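PDB 2QY1: pectate lyase II from Xanthomonas campestris pv. campestris, which probably cleaves pectate by beta-elimination, as other secreted lyases of polysaccharide lyase family 1 do in breaking down plant cell-wall pectin. Local coordinates for residues 47-52 and 135-140; 269-274 and 290-295; 277-280 and 285-288. The protein carries 2 engineered substitutions. All coordinates share one frame; numbering follows the deposited sequence.

Contact 1: residues 47-52 and 135-140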
# COMPACT_ATOMS: atom_id res chain seq x y z
N PHE A 47 18.42 -8.88 6.47
CA PHE A 47 18.06 -10.22 5.99
C PHE A 47 18.62 -10.47 4.59
O PHE A 47 18.43 -9.66 3.68
CB PHE A 47 16.54 -10.42 6.00
CG PHE A 47 16.11 -11.81 5.64
CD1 PHE A 47 15.78 -12.15 4.33
CD2 PHE A 47 16.05 -12.80 6.62
CE1 PHE A 47 15.40 -13.44 4.00
CE2 PHE A 47 15.66 -14.11 6.30
CZ PHE A 47 15.33 -14.42 4.98
N ASP A 48 19.31 -11.59 4.44
CA ASP A 48 19.84 -12.01 3.14
C ASP A 48 18.77 -12.83 2.44
O ASP A 48 18.48 -13.96 2.84
CB ASP A 48 21.12 -12.83 3.33
CG ASP A 48 21.74 -13.28 2.01
OD1 ASP A 48 21.26 -12.87 0.93
OD2 ASP A 48 22.72 -14.05 2.06
N PHE A 49 18.19 -12.26 1.39
CA PHE A 49 17.11 -12.91 0.64
C PHE A 49 17.59 -14.13 -0.15
O PHE A 49 16.79 -15.00 -0.50
CB PHE A 49 16.39 -11.91 -0.27
CG PHE A 49 15.63 -10.85 0.49
CD1 PHE A 49 14.44 -11.16 1.15
CD2 PHE A 49 16.12 -9.55 0.54
CE1 PHE A 49 13.75 -10.18 1.85
CE2 PHE A 49 15.42 -8.56 1.24
CZ PHE A 49 14.24 -8.88 1.90
N GLY A 50 18.89 -14.19 -0.40
CA GLY A 50 19.52 -15.35 -1.04
C GLY A 50 19.40 -16.64 -0.24
O GLY A 50 19.58 -17.73 -0.79
N THR A 51 19.10 -16.51 1.05
CA THR A 51 18.90 -17.67 1.92
C THR A 51 17.59 -18.41 1.62
O THR A 51 17.39 -19.54 2.07
CB THR A 51 18.93 -17.29 3.42
OG1 THR A 51 17.87 -16.37 3.71
CG2 THR A 51 20.27 -16.66 3.79
N ILE A 52 16.70 -17.76 0.87
CA ILE A 52 15.46 -18.39 0.40
C ILE A 52 15.70 -19.03 -0.97
O ILE A 52 15.68 -18.35 -2.00
CB ILE A 52 14.27 -17.39 0.38
CG1 ILE A 52 14.05 -16.78 1.77
CG2 ILE A 52 12.99 -18.08 -0.11
CD1 ILE A 52 13.20 -15.51 1.78
N THR A 135 10.18 -0.57 0.19
CA THR A 135 10.26 -1.46 -0.97
C THR A 135 9.66 -2.80 -0.57
O THR A 135 10.09 -3.41 0.41
CB THR A 135 11.71 -1.61 -1.47
OG1 THR A 135 12.19 -0.34 -1.90
CG2 THR A 135 11.79 -2.59 -2.64
N VAL A 136 8.65 -3.24 -1.32
CA VAL A 136 7.93 -4.47 -1.00
C VAL A 136 7.94 -5.39 -2.22
O VAL A 136 7.53 -4.99 -3.31
CB VAL A 136 6.47 -4.16 -0.58
CG1 VAL A 136 5.67 -5.44 -0.32
CG2 VAL A 136 6.44 -3.26 0.67
N PHE A 137 8.43 -6.62 -2.04
CA PHE A 137 8.51 -7.58 -3.15
C PHE A 137 8.29 -9.03 -2.74
O PHE A 137 8.49 -9.40 -1.58
CB PHE A 137 9.84 -7.44 -3.90
CG PHE A 137 11.04 -7.93 -3.13
CD1 PHE A 137 11.71 -7.09 -2.25
CD2 PHE A 137 11.50 -9.24 -3.29
CE1 PHE A 137 12.82 -7.54 -1.54
CE2 PHE A 137 12.60 -9.70 -2.58
CZ PHE A 137 13.26 -8.85 -1.71
N ALA A 138 7.86 -9.85 -3.69
CA ALA A 138 7.69 -11.28 -3.46
C ALA A 138 8.00 -12.02 -4.76
O ALA A 138 9.09 -11.87 -5.32
CB ALA A 138 6.28 -11.59 -2.97
N SER A 139 7.03 -12.80 -5.22
CA SER A 139 7.13 -13.52 -6.48
C SER A 139 5.75 -13.68 -7.11
O SER A 139 4.74 -13.76 -6.40
CB SER A 139 7.76 -14.90 -6.27
OG SER A 139 7.68 -15.71 -7.43
N LEU A 140 5.72 -13.72 -8.44
CA LEU A 140 4.49 -13.92 -9.20
C LEU A 140 4.18 -15.41 -9.38
O LEU A 140 3.12 -15.77 -9.91
CB LEU A 140 4.62 -13.23 -10.57
CG LEU A 140 4.00 -11.85 -10.83
CD1 LEU A 140 3.63 -11.08 -9.58
CD2 LEU A 140 4.88 -11.01 -11.76

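Contact 2: residues 269-274 and 290-295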
# COMPACT_ATOMS: atom_id res chain seq x y z
N ASN A 269 -3.70 12.45 -16.70
CA ASN A 269 -2.95 11.19 -16.67
C ASN A 269 -2.16 10.98 -17.95
O ASN A 269 -2.67 11.20 -19.05
CB ASN A 269 -3.89 10.00 -16.43
CG ASN A 269 -4.55 10.04 -15.07
OD1 ASN A 269 -5.75 10.31 -14.96
ND2 ASN A 269 -3.77 9.79 -14.03
N TYR A 270 -0.89 10.59 -17.81
CA TYR A 270 -0.07 10.22 -18.96
C TYR A 270 -0.35 8.77 -19.32
O TYR A 270 -0.12 7.86 -18.51
CB TYR A 270 1.43 10.42 -18.67
CG TYR A 270 2.32 10.13 -19.86
CD1 TYR A 270 2.81 11.17 -20.66
CD2 TYR A 270 2.66 8.82 -20.21
CE1 TYR A 270 3.62 10.90 -21.77
CE2 TYR A 270 3.47 8.55 -21.31
CZ TYR A 270 3.95 9.59 -22.08
OH TYR A 270 4.75 9.32 -23.17
N VAL A 271 -0.84 8.56 -20.53
CA VAL A 271 -1.17 7.23 -21.03
C VAL A 271 -0.17 6.83 -22.11
O VAL A 271 -0.20 7.35 -23.23
CB VAL A 271 -2.62 7.17 -21.58
CG1 VAL A 271 -3.01 5.74 -21.93
CG2 VAL A 271 -3.60 7.75 -20.56
N GLY A 272 0.73 5.91 -21.77
CA GLY A 272 1.79 5.49 -22.69
C GLY A 272 1.38 4.34 -23.59
O GLY A 272 0.19 4.13 -23.85
N SER A 273 2.38 3.59 -24.06
CA SER A 273 2.15 2.43 -24.91
C SER A 273 1.82 1.18 -24.10
O SER A 273 2.08 1.13 -22.89
CB SER A 273 3.38 2.18 -25.79
OG SER A 273 4.53 1.96 -25.00
N GLY A 274 1.22 0.20 -24.76
CA GLY A 274 0.94 -1.10 -24.15
C GLY A 274 -0.23 -1.15 -23.19
O GLY A 274 -0.24 -1.95 -22.25
N THR A 290 -11.91 2.96 -20.88
CA THR A 290 -11.23 2.78 -22.17
C THR A 290 -10.89 4.11 -22.84
O THR A 290 -9.86 4.22 -23.51
CB THR A 290 -12.07 1.88 -23.12
OG1 THR A 290 -12.40 0.65 -22.45
CG2 THR A 290 -11.31 1.56 -24.39
N ASN A 291 -11.74 5.11 -22.65
CA ASN A 291 -11.53 6.43 -23.25
C ASN A 291 -11.07 7.48 -22.25
O ASN A 291 -10.95 8.66 -22.59
CB ASN A 291 -12.79 6.87 -23.98
CG ASN A 291 -13.10 5.99 -25.17
OD1 ASN A 291 -12.38 6.01 -26.17
ND2 ASN A 291 -14.16 5.21 -25.07
N TRP A 292 -10.80 7.05 -21.02
CA TRP A 292 -10.28 7.90 -19.94
C TRP A 292 -11.22 9.05 -19.57
O TRP A 292 -10.79 10.17 -19.28
CB TRP A 292 -8.87 8.40 -20.29
CG TRP A 292 -7.90 7.28 -20.41
CD1 TRP A 292 -7.62 6.55 -21.54
CD2 TRP A 292 -7.11 6.71 -19.36
NE1 TRP A 292 -6.69 5.57 -21.25
CE2 TRP A 292 -6.36 5.65 -19.93
CE3 TRP A 292 -6.95 7.00 -18.00
CZ2 TRP A 292 -5.47 4.88 -19.18
CZ3 TRP A 292 -6.07 6.23 -17.25
CH2 TRP A 292 -5.34 5.18 -17.85
N ILE A 293 -12.52 8.75 -19.55
CA ILE A 293 -13.55 9.72 -19.19
C ILE A 293 -14.00 9.52 -17.74
O ILE A 293 -14.19 8.38 -17.29
CB ILE A 293 -14.74 9.69 -20.21
CG1 ILE A 293 -15.47 11.04 -20.26
CG2 ILE A 293 -15.67 8.48 -19.98
CD1 ILE A 293 -16.58 11.24 -19.23
N SER A 294 -14.15 10.62 -17.01
CA SER A 294 -14.56 10.60 -15.60
C SER A 294 -15.99 10.10 -15.42
O SER A 294 -16.89 10.50 -16.16
CB SER A 294 -14.40 11.98 -14.98
OG SER A 294 -13.05 12.42 -15.03
N THR A 295 -16.21 9.25 -14.42
CA THR A 295 -17.54 8.72 -14.14
C THR A 295 -18.24 9.43 -12.98
O THR A 295 -19.47 9.37 -12.86
CB THR A 295 -17.53 7.19 -13.91
OG1 THR A 295 -16.56 6.87 -12.90
CG2 THR A 295 -17.18 6.45 -15.20

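Contact 3: residues 277-280 and 285-288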
# COMPACT_ATOMS: atom_id res chain seq x y z
N TRP A 277 -7.08 -3.98 -22.50
CA TRP A 277 -8.32 -4.08 -21.75
C TRP A 277 -8.94 -5.46 -21.88
O TRP A 277 -8.75 -6.14 -22.90
CB TRP A 277 -9.32 -3.02 -22.22
CG TRP A 277 -8.85 -1.61 -22.05
CD1 TRP A 277 -8.21 -0.83 -22.98
CD2 TRP A 277 -9.00 -0.79 -20.88
NE1 TRP A 277 -7.94 0.41 -22.45
CE2 TRP A 277 -8.42 0.46 -21.17
CE3 TRP A 277 -9.57 -1.00 -19.62
CZ2 TRP A 277 -8.39 1.51 -20.24
CZ3 TRP A 277 -9.54 0.03 -18.69
CH2 TRP A 277 -8.96 1.27 -19.01
N GLY A 278 -9.68 -5.87 -20.86
CA GLY A 278 -10.37 -7.16 -20.85
C GLY A 278 -11.71 -7.10 -20.14
O GLY A 278 -11.98 -6.18 -19.37
N THR A 279 -12.54 -8.10 -20.40
CA THR A 279 -13.85 -8.23 -19.77
C THR A 279 -13.75 -9.25 -18.64
O THR A 279 -13.23 -10.35 -18.84
CB THR A 279 -14.93 -8.66 -20.79
OG1 THR A 279 -14.82 -7.87 -21.98
CG2 THR A 279 -16.33 -8.51 -20.22
N PRO A 280 -14.24 -8.89 -17.43
CA PRO A 280 -14.14 -9.81 -16.30
C PRO A 280 -15.06 -11.02 -16.43
O PRO A 280 -16.16 -10.91 -16.97
CB PRO A 280 -14.56 -8.95 -15.11
CG PRO A 280 -15.44 -7.91 -15.69
CD PRO A 280 -14.89 -7.62 -17.06
N PRO A 285 -21.79 -6.40 -12.49
CA PRO A 285 -21.57 -5.23 -13.35
C PRO A 285 -20.13 -4.73 -13.30
O PRO A 285 -19.47 -4.83 -12.26
CB PRO A 285 -22.52 -4.17 -12.76
CG PRO A 285 -22.72 -4.60 -11.34
CD PRO A 285 -22.73 -6.10 -11.39
N TYR A 286 -19.65 -4.20 -14.43
CA TYR A 286 -18.28 -3.70 -14.53
C TYR A 286 -18.18 -2.44 -15.38
O TYR A 286 -19.11 -2.08 -16.11
CB TYR A 286 -17.35 -4.79 -15.09
CG TYR A 286 -17.35 -4.90 -16.60
CD1 TYR A 286 -18.34 -5.63 -17.27
CD2 TYR A 286 -16.36 -4.29 -17.37
CE1 TYR A 286 -18.34 -5.74 -18.66
CE2 TYR A 286 -16.35 -4.39 -18.75
CZ TYR A 286 -17.34 -5.11 -19.39
OH TYR A 286 -17.34 -5.22 -20.77
N ALA A 287 -17.03 -1.77 -15.29
CA ALA A 287 -16.72 -0.62 -16.13
C ALA A 287 -15.22 -0.57 -16.43
O ALA A 287 -14.39 -0.86 -15.56
CB ALA A 287 -17.17 0.67 -15.47
N ASN A 288 -14.89 -0.21 -17.67
CA ASN A 288 -13.51 0.02 -18.09
C ASN A 288 -13.37 1.45 -18.62
O ASN A 288 -14.14 1.87 -19.49
CB ASN A 288 -13.10 -0.97 -19.18
CG ASN A 288 -12.78 -2.36 -18.64
OD1 ASN A 288 -12.52 -2.55 -17.44
ND2 ASN A 288 -12.80 -3.35 -19.52

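Contact 1: residues 47-52 and 135-140
A T-shaped aromatic pair, Phe49 with Phe137, joins a loop on the flank of the pectate lyase beta-helix to the end of a strand of that helix. Phe137 presents its edge and Phe49 its face: CZ of Phe137 stands 3.5 Å above the Phe49 ring, over its centre, and lies almost equally far from all six carbons, 3.7 Å from Phe49 CE2. The ring planes lie at 68° with centroids 4.8 Å apart, a geometry that turns the slightly positive C-H rim of one ring into the electron-rich face of the other. Phe137 can bridge the gap because its CG sits between backbone N and carbonyl carbon (chi1 71°), which swings the flat ring off the strand toward the loop. Phe47 CD1 lies over the other face of Phe49, offset toward the rim, so the ring is sandwiched. In the loop, Asp48 OD1 accepts from Gly50 N in an Asx turn, where glycine suits because a CB would crowd that oxygen, and Asp48 O takes both N and OG1 of Thr51. Phe137 meets Tyr172 of the neighbouring parallel strand 164-174 with nearly parallel rings; strand 129-137 pairs on its other side with strand 97-105.

Contact 2: residues 269-274 and 290-295
Trp292 has a left-handed backbone conformation (phi 62°) in its loop, and its CA is 8.7 Å from that of Asn269, the closest backbone approach here, so the two segments meet through side chains. Val271, on the short strand 270-271, and Trp292, in the loop that follows strand 287-288, both send their CB toward the other segment. One methyl of Val271, CG2, lies over a face of the Trp292 indole, 3.8 Å from the centroid of its six-membered ring and 20° off the ring normal, which makes a CH-pi contact. Val271 CG2 comes closest to Trp292 CE2, at 3.5 Å. Val271 CG1 hangs over the outer rim, 3.7 Å from Trp292 NE1. With CG1 anti to the backbone N (chi1 -173°), the two methyls bracket CE2, a fit that suits a beta-branched residue. Asn269 adds a looser touch, its CB 4.4 Å from Trp292 CZ3. The indole also meets the ring of Phe246 and packs on Leu266, Pro252 and Val253, and so lies against strands 245-255 and 263-267 of the beta-helix. Nearby, Ser294 OG and Thr295 OG1 bond to the backbone N of Leu266 and Trp264, tying the loop to strand 263-267. Between the two segments the attraction is therefore dispersion, aided by the polarisable indole face: a broad aromatic surface covers part of the methyls of a valine that stays largely exposed.

Contact 3: residues 277-280 and 285-288
Pro280 packs its CD over one face of the Tyr286 ring, 3.6 Å above the ring plane, offset toward the rim, and 3.7 Å from the ring centroid. This is a CH-pi contact, 14° off the ring normal, and it suits proline: the CD-H bonds next to the amide nitrogen are somewhat polarised and the ring is compact and conformationally restricted. Pro280 CG presses along as well, 3.7 Å from Tyr286 CG. The tyrosine CG lies between its own backbone N and carbonyl carbon (chi1 83°), which folds the ring across toward 277-280 and carries its far end to Thr279. There the methyl does the touching, with Thr279 CG2 3.5 Å from Tyr286 OH, since the threonine places CG2 anti to the backbone N.

The two segments run nearly antiparallel, 174° apart, as the arms of a loop that leaves and rejoins the beta-helix. Strand 287-288 pairs antiparallel with strand 245-255, in contrast to the parallel pairing that dominates this fold.

At the other end of the contact, Asn288 and Trp277 lie alongside each other, pointing oppositely, with Asn288 CB 3.6 Å from Trp277 CE3 and the amide inclined to the indole. Asn288 ND2 donates to Gly278 O over 3.0 Å; the acceptor lies almost in the amide plane, although the donor stands above the carbonyl plane. An asparagine suits the place because its two ends do different work: OD1 is hydrogen-bonded to Thr254 OG1 and to Arg256 NH2, fixing the rotation of the amide. Arg256 NH2 also donates to Gly278 O, so one guanidinium links both arms.

Contacts 2 and 3 are neighbours near the C-terminal end of the beta-helix, their centres 14 Å apart, and contact 3 is nested in the loop that contact 2 closes. They touch directly: Thr290 CA lies 3.7 Å from Trp277 CZ2. Trp277 and Trp292 both pack on Pro252 of strand 245-255. Contact 1 is remote, its centre 33 Å from each of the others and its nearest atoms about 15 Å from contact 2 and about 18 Å from contact 3. It closes earlier in the chain, joining loop 47-52 to strand 129-137, farther back along the same helical stack of parallel strands.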